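Local coordinates for sulfur oxidation protein SOXB (Thermus thermophilus, PDB 2WDD) that hydrolyses the sulfur-sulfur bond of cysteine S-thiosulfonate groups in the Sox sulfur oxidation pathway and carries two manganese ions, at residues 383-388 / 524-529; 419-424 / 529-534. All coordinates share one frame; numbering follows the deposited sequence. Where two conformers were deposited one is given.

Interaction 1 of 2, residues 383-388 / 524-529; sequences QLVGEA and RPIYEV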
# COMPACT_ATOMS: atom_id res chain seq x y z
N GLN A 383 -9.52 -0.54 15.63
CA GLN A 383 -10.25 -0.48 16.88
C GLN A 383 -9.79 -1.62 17.78
O GLN A 383 -9.59 -1.43 18.98
CB GLN A 383 -11.77 -0.48 16.70
CG GLN A 383 -12.45 -0.54 18.05
CD GLN A 383 -13.94 -0.33 18.00
OE1 GLN A 383 -14.45 0.36 17.13
NE2 GLN A 383 -14.65 -0.89 18.98
N LEU A 384 -9.59 -2.81 17.21
CA LEU A 384 -9.12 -3.95 17.99
C LEU A 384 -7.79 -3.61 18.66
O LEU A 384 -7.59 -3.88 19.85
CB LEU A 384 -8.97 -5.18 17.08
CG LEU A 384 -8.47 -6.47 17.73
CD1 LEU A 384 -8.80 -7.66 16.83
CD2 LEU A 384 -6.97 -6.40 17.98
N VAL A 385 -6.88 -3.00 17.90
CA VAL A 385 -5.58 -2.63 18.47
C VAL A 385 -5.79 -1.64 19.62
O VAL A 385 -5.17 -1.77 20.68
CB VAL A 385 -4.64 -2.06 17.39
CG1 VAL A 385 -3.36 -1.49 18.04
CG2 VAL A 385 -4.30 -3.13 16.36
N GLY A 386 -6.70 -0.69 19.45
CA GLY A 386 -6.99 0.28 20.49
C GLY A 386 -7.49 -0.41 21.74
O GLY A 386 -7.07 -0.07 22.85
N GLU A 387 -8.39 -1.39 21.57
CA GLU A 387 -8.92 -2.14 22.70
C GLU A 387 -7.83 -2.97 23.38
O GLU A 387 -7.81 -3.08 24.62
CB GLU A 387 -10.07 -3.05 22.25
CG GLU A 387 -11.29 -2.26 21.77
CD GLU A 387 -12.45 -3.16 21.41
OE1 GLU A 387 -12.39 -4.37 21.70
OE2 GLU A 387 -13.44 -2.65 20.86
N ALA A 388 -6.95 -3.58 22.59
CA ALA A 388 -5.86 -4.38 23.16
C ALA A 388 -4.95 -3.49 24.02
O ALA A 388 -4.57 -3.84 25.15
CB ALA A 388 -5.05 -5.05 22.05
N ARG A 524 7.90 -1.29 23.81
CA ARG A 524 8.08 -2.65 23.31
C ARG A 524 7.21 -2.81 22.06
O ARG A 524 6.28 -2.04 21.83
CB ARG A 524 7.72 -3.68 24.36
CG ARG A 524 6.27 -3.64 24.80
CD ARG A 524 5.94 -4.91 25.56
NE ARG A 524 4.63 -4.85 26.19
CZ ARG A 524 3.95 -5.92 26.58
NH1 ARG A 524 4.44 -7.13 26.40
NH2 ARG A 524 2.77 -5.77 27.16
N PRO A 525 7.51 -3.83 21.24
CA PRO A 525 6.77 -3.96 19.98
C PRO A 525 5.27 -4.08 20.13
O PRO A 525 4.77 -4.84 20.95
CB PRO A 525 7.33 -5.25 19.38
CG PRO A 525 8.68 -5.42 20.03
CD PRO A 525 8.51 -4.90 21.41
N ILE A 526 4.54 -3.36 19.29
CA ILE A 526 3.09 -3.42 19.35
C ILE A 526 2.57 -4.85 19.22
O ILE A 526 1.59 -5.21 19.87
CB ILE A 526 2.46 -2.51 18.29
CG1 ILE A 526 0.93 -2.49 18.45
CG2 ILE A 526 2.90 -2.96 16.90
CD1 ILE A 526 0.45 -1.99 19.80
N TYR A 527 3.17 -5.65 18.34
CA TYR A 527 2.70 -7.02 18.14
C TYR A 527 2.81 -7.90 19.38
O TYR A 527 2.02 -8.83 19.55
CB TYR A 527 3.28 -7.69 16.89
CG TYR A 527 4.75 -7.47 16.67
CD1 TYR A 527 5.70 -8.14 17.44
CD2 TYR A 527 5.20 -6.69 15.61
CE1 TYR A 527 7.06 -7.96 17.21
CE2 TYR A 527 6.55 -6.53 15.36
CZ TYR A 527 7.48 -7.18 16.15
OH TYR A 527 8.82 -6.97 15.91
N GLU A 528 3.77 -7.59 20.26
CA GLU A 528 3.89 -8.34 21.51
C GLU A 528 2.68 -8.02 22.38
O GLU A 528 2.12 -8.91 23.04
CB GLU A 528 5.18 -7.99 22.25
CG GLU A 528 6.43 -8.54 21.57
CD GLU A 528 7.72 -8.23 22.32
OE1 GLU A 528 7.66 -7.65 23.43
OE2 GLU A 528 8.80 -8.57 21.79
N VAL A 529 2.26 -6.76 22.37
CA VAL A 529 1.10 -6.35 23.16
C VAL A 529 -0.14 -7.04 22.60
O VAL A 529 -0.96 -7.58 23.34
CB VAL A 529 0.95 -4.81 23.14
CG1 VAL A 529 -0.30 -4.36 23.87
CG2 VAL A 529 2.19 -4.13 23.73
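Val-385 and Ile-526 meet methyl to methyl, with Val-385 CG1 4.2 Å from Ile-526 CD1. The CA-CB bond of neither residue aims straight at the other helix. What closes the distance is the shape of the isoleucine: CG1 stands anti to the backbone N (chi1 -175°), and the branch carries its terminal CD1 out toward helix 380-392. One turn further along, Ala-388 and Val-529 turn their CB atoms toward each other, and their CA atoms are 7.2 Å apart. Even so, the nearest approach is a loose one, from Ala-388 O to Val-529 CG1 at 4.5 Å. The two segments bury 107 Å² between them, shared almost evenly by the four residues, in apolar packing plus the brush of the Ala-388 carbonyl. Leu-530 adds to this layer by touching both Val-385 and Ala-388, while Val-389 and Ile-392 extend it along the first helix.

Both helices belong to the C-terminal part of this 5'-nucleotidase family member. Here the chain leaves the short, weakly bonded strand 524-525, which runs antiparallel to strand 431-438, and turns directly into helix 526-537. Pro-525 is the N-cap, and its CB lies 3.5 Å above one face of the Tyr-527 ring, displaced toward the rim. Backbone bonds tie Arg-524 to Leu-432 of strand 431-438 and Ile-526 to Pro-430 just before it, anchoring the start of the helix.

Away from the interface, Gln-383 NE2 donates to Glu-387 OE2 at 2.8 Å. The bond is almost straight (173°) and lies in the amide plane, reaching the carboxylate oxygen nearly end-on. Gln-383 OE1 is bonded to Tyr-378 OH, which fixes the amide's rotation.

Interaction 2 of 2, residues 419-424 / 529-534; sequences DHLYAY and VLAEYL. With TBU (tertiary-butyl alcohol), chain D.
Leu-421 pushes its forked end against helix 529-534 and meets three residues there. Its CD1 methyl lies 4.0 Å from Ala-531 CB and equally near that residue's backbone N. CD2 has Leu-530 CB at 4.2 Å and Leu-534 CD1 at 4.0 Å. Leu-421 and Leu-534 run alongside one another, pointing opposite ways. CG of Leu-421 stands anti to the carbonyl carbon (chi1 -65°), and CD1 continues the extended chain, anti to CA. That shape sends one methyl onto Ala-531 and leaves the other for the leucines. More than half of the 146 Å² buried here comes from Leu-421 alone. The small Ala-531 lets the leucine come right up to the backbone of the facing helix.

In the C-terminal region of this 5'-nucleotidase family protein, helices 418-425 and 526-537 thus pack with their short segments roughly antiparallel but well splayed, at 140°, and with axes 11.0 Å apart. Across that spacing the leucine side chain spans the distance between the helices.

The rest of the interface is looser. Tyr-424 directs its CB toward the partner helix, but its side chain comes no nearer than 6.1 Å; its ring is stacked with Trp-381 instead. Tyr-422 leaves the leucine cluster for a pocket formed with Leu-141 and Tyr-527, where a tertiary-butyl alcohol is bound. The alcohol O approaches the Tyr-422 ring obliquely and is 3.7 Å from Tyr-422 OH, a contact rather than a bond. That hydroxyl is bonded to His-359 NE2, and the ring meets Tyr-527 edge-to-face. Asp-419 and His-420, at the start of the segment, are partly exposed to solvent and stay well clear of helix 529-534.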
# COMPACT_ATOMS: atom_id res chain seq x y z
N ASP A 419 1.34 -14.47 11.80
CA ASP A 419 1.57 -14.00 10.44
C ASP A 419 0.67 -12.80 10.14
O ASP A 419 1.11 -11.84 9.51
CB ASP A 419 1.41 -15.12 9.40
CG ASP A 419 2.18 -14.82 8.11
OD1 ASP A 419 3.36 -14.43 8.19
OD2 ASP A 419 1.57 -14.90 7.01
N HIS A 420 -0.57 -12.83 10.64
CA HIS A 420 -1.47 -11.69 10.47
C HIS A 420 -0.95 -10.49 11.26
O HIS A 420 -0.98 -9.36 10.79
CB HIS A 420 -2.89 -12.00 10.95
CG HIS A 420 -3.58 -13.07 10.16
ND1 HIS A 420 -4.23 -14.12 10.76
CD2 HIS A 420 -3.80 -13.20 8.83
CE1 HIS A 420 -4.81 -14.87 9.84
NE2 HIS A 420 -4.55 -14.34 8.66
N LEU A 421 -0.51 -10.72 12.50
CA LEU A 421 -0.01 -9.61 13.30
C LEU A 421 1.13 -8.91 12.56
O LEU A 421 1.23 -7.69 12.57
CB LEU A 421 0.45 -10.07 14.68
CG LEU A 421 -0.60 -10.65 15.62
CD1 LEU A 421 0.00 -10.84 17.02
CD2 LEU A 421 -1.83 -9.76 15.66
N TYR A 422 2.02 -9.69 11.94
CA TYR A 422 3.13 -9.10 11.19
C TYR A 422 2.63 -8.41 9.92
O TYR A 422 3.16 -7.37 9.53
CB TYR A 422 4.18 -10.15 10.84
CG TYR A 422 4.89 -10.77 12.03
CD1 TYR A 422 5.37 -10.00 13.08
CD2 TYR A 422 5.10 -12.15 12.08
CE1 TYR A 422 6.01 -10.58 14.17
CE2 TYR A 422 5.75 -12.74 13.16
CZ TYR A 422 6.20 -11.95 14.19
OH TYR A 422 6.84 -12.53 15.26
N ALA A 423 1.58 -8.94 9.30
CA ALA A 423 1.00 -8.28 8.13
C ALA A 423 0.40 -6.92 8.49
O ALA A 423 0.39 -6.00 7.67
CB ALA A 423 -0.08 -9.16 7.50
N TYR A 424 -0.12 -6.80 9.71
CA TYR A 424 -0.73 -5.56 10.16
C TYR A 424 0.24 -4.60 10.84
O TYR A 424 0.02 -3.38 10.83
CB TYR A 424 -1.80 -5.88 11.20
CG TYR A 424 -3.12 -6.37 10.68
CD1 TYR A 424 -3.91 -5.58 9.84
CD2 TYR A 424 -3.68 -7.56 11.17
CE1 TYR A 424 -5.19 -5.99 9.45
CE2 TYR A 424 -4.96 -7.98 10.80
CZ TYR A 424 -5.70 -7.20 9.93
OH TYR A 424 -6.97 -7.62 9.57
N VAL A 529 2.26 -6.76 22.37
CA VAL A 529 1.10 -6.35 23.16
C VAL A 529 -0.14 -7.04 22.60
O VAL A 529 -0.96 -7.58 23.34
CB VAL A 529 0.95 -4.81 23.14
CG1 VAL A 529 -0.30 -4.36 23.87
CG2 VAL A 529 2.19 -4.13 23.73
N LEU A 530 -0.26 -7.04 21.27
CA LEU A 530 -1.40 -7.68 20.64
C LEU A 530 -1.49 -9.16 20.93
O LEU A 530 -2.57 -9.67 21.24
CB LEU A 530 -1.38 -7.45 19.14
CG LEU A 530 -1.57 -5.99 18.76
CD1 LEU A 530 -1.37 -5.82 17.27
CD2 LEU A 530 -2.97 -5.51 19.18
N ALA A 531 -0.36 -9.85 20.83
CA ALA A 531 -0.34 -11.29 21.08
C ALA A 531 -0.73 -11.57 22.54
O ALA A 531 -1.49 -12.48 22.80
CB ALA A 531 1.00 -11.90 20.73
N GLU A 532 -0.23 -10.76 23.46
CA GLU A 532 -0.56 -10.92 24.88
C GLU A 532 -2.07 -10.81 25.10
O GLU A 532 -2.67 -11.62 25.81
CB GLU A 532 0.15 -9.85 25.71
CG GLU A 532 1.50 -10.28 26.24
CD GLU A 532 2.18 -9.20 27.05
OE1 GLU A 532 1.49 -8.27 27.52
OE2 GLU A 532 3.41 -9.28 27.20
N TYR A 533 -2.68 -9.80 24.49
CA TYR A 533 -4.11 -9.58 24.62
C TYR A 533 -4.90 -10.73 23.99
O TYR A 533 -5.78 -11.30 24.61
CB TYR A 533 -4.49 -8.27 23.94
CG TYR A 533 -5.98 -8.02 23.87
CD1 TYR A 533 -6.71 -7.75 25.01
CD2 TYR A 533 -6.65 -8.07 22.65
CE1 TYR A 533 -8.08 -7.48 24.94
CE2 TYR A 533 -8.01 -7.81 22.58
CZ TYR A 533 -8.72 -7.53 23.72
OH TYR A 533 -10.07 -7.27 23.63
N LEU A 534 -4.59 -11.03 22.73
CA LEU A 534 -5.31 -12.07 22.00
C LEU A 534 -5.25 -13.45 22.66
O LEU A 534 -6.27 -14.14 22.75
CB LEU A 534 -4.84 -12.15 20.55
CG LEU A 534 -5.11 -10.89 19.71
CD1 LEU A 534 -4.45 -11.04 18.33
CD2 LEU A 534 -6.60 -10.65 19.56
O TBU D . 9.87 -10.53 14.51
C TBU D . 11.22 -10.86 14.81
C1 TBU D . 11.28 -11.99 15.83
C2 TBU D . 11.91 -11.32 13.52
C3 TBU D . 11.93 -9.64 15.40

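In the fold
Interactions 1 and 2 share helix 526-537, which packs against helix 380-392 and helix 418-425 along overlapping stretches of its length; Val-529 belongs to both segments. Their centres are about 7 Å apart, and every residue that touches across either one is buried. Leu-530 joins them, its CD2 lying 3.6 Å from Ala-388 CB, while Tyr-533 CD2 comes to 3.5 Å from the same methyl. Both contacts are apolar, but 383-388 / 524-529 spreads thinly and evenly over four aliphatic residues, whereas 419-424 / 529-534 is concentrated on one leucine. Polar bonds lie at their edges. Tyr-527 and Tyr-422, one from each, line the alcohol pocket, away from the manganese ions.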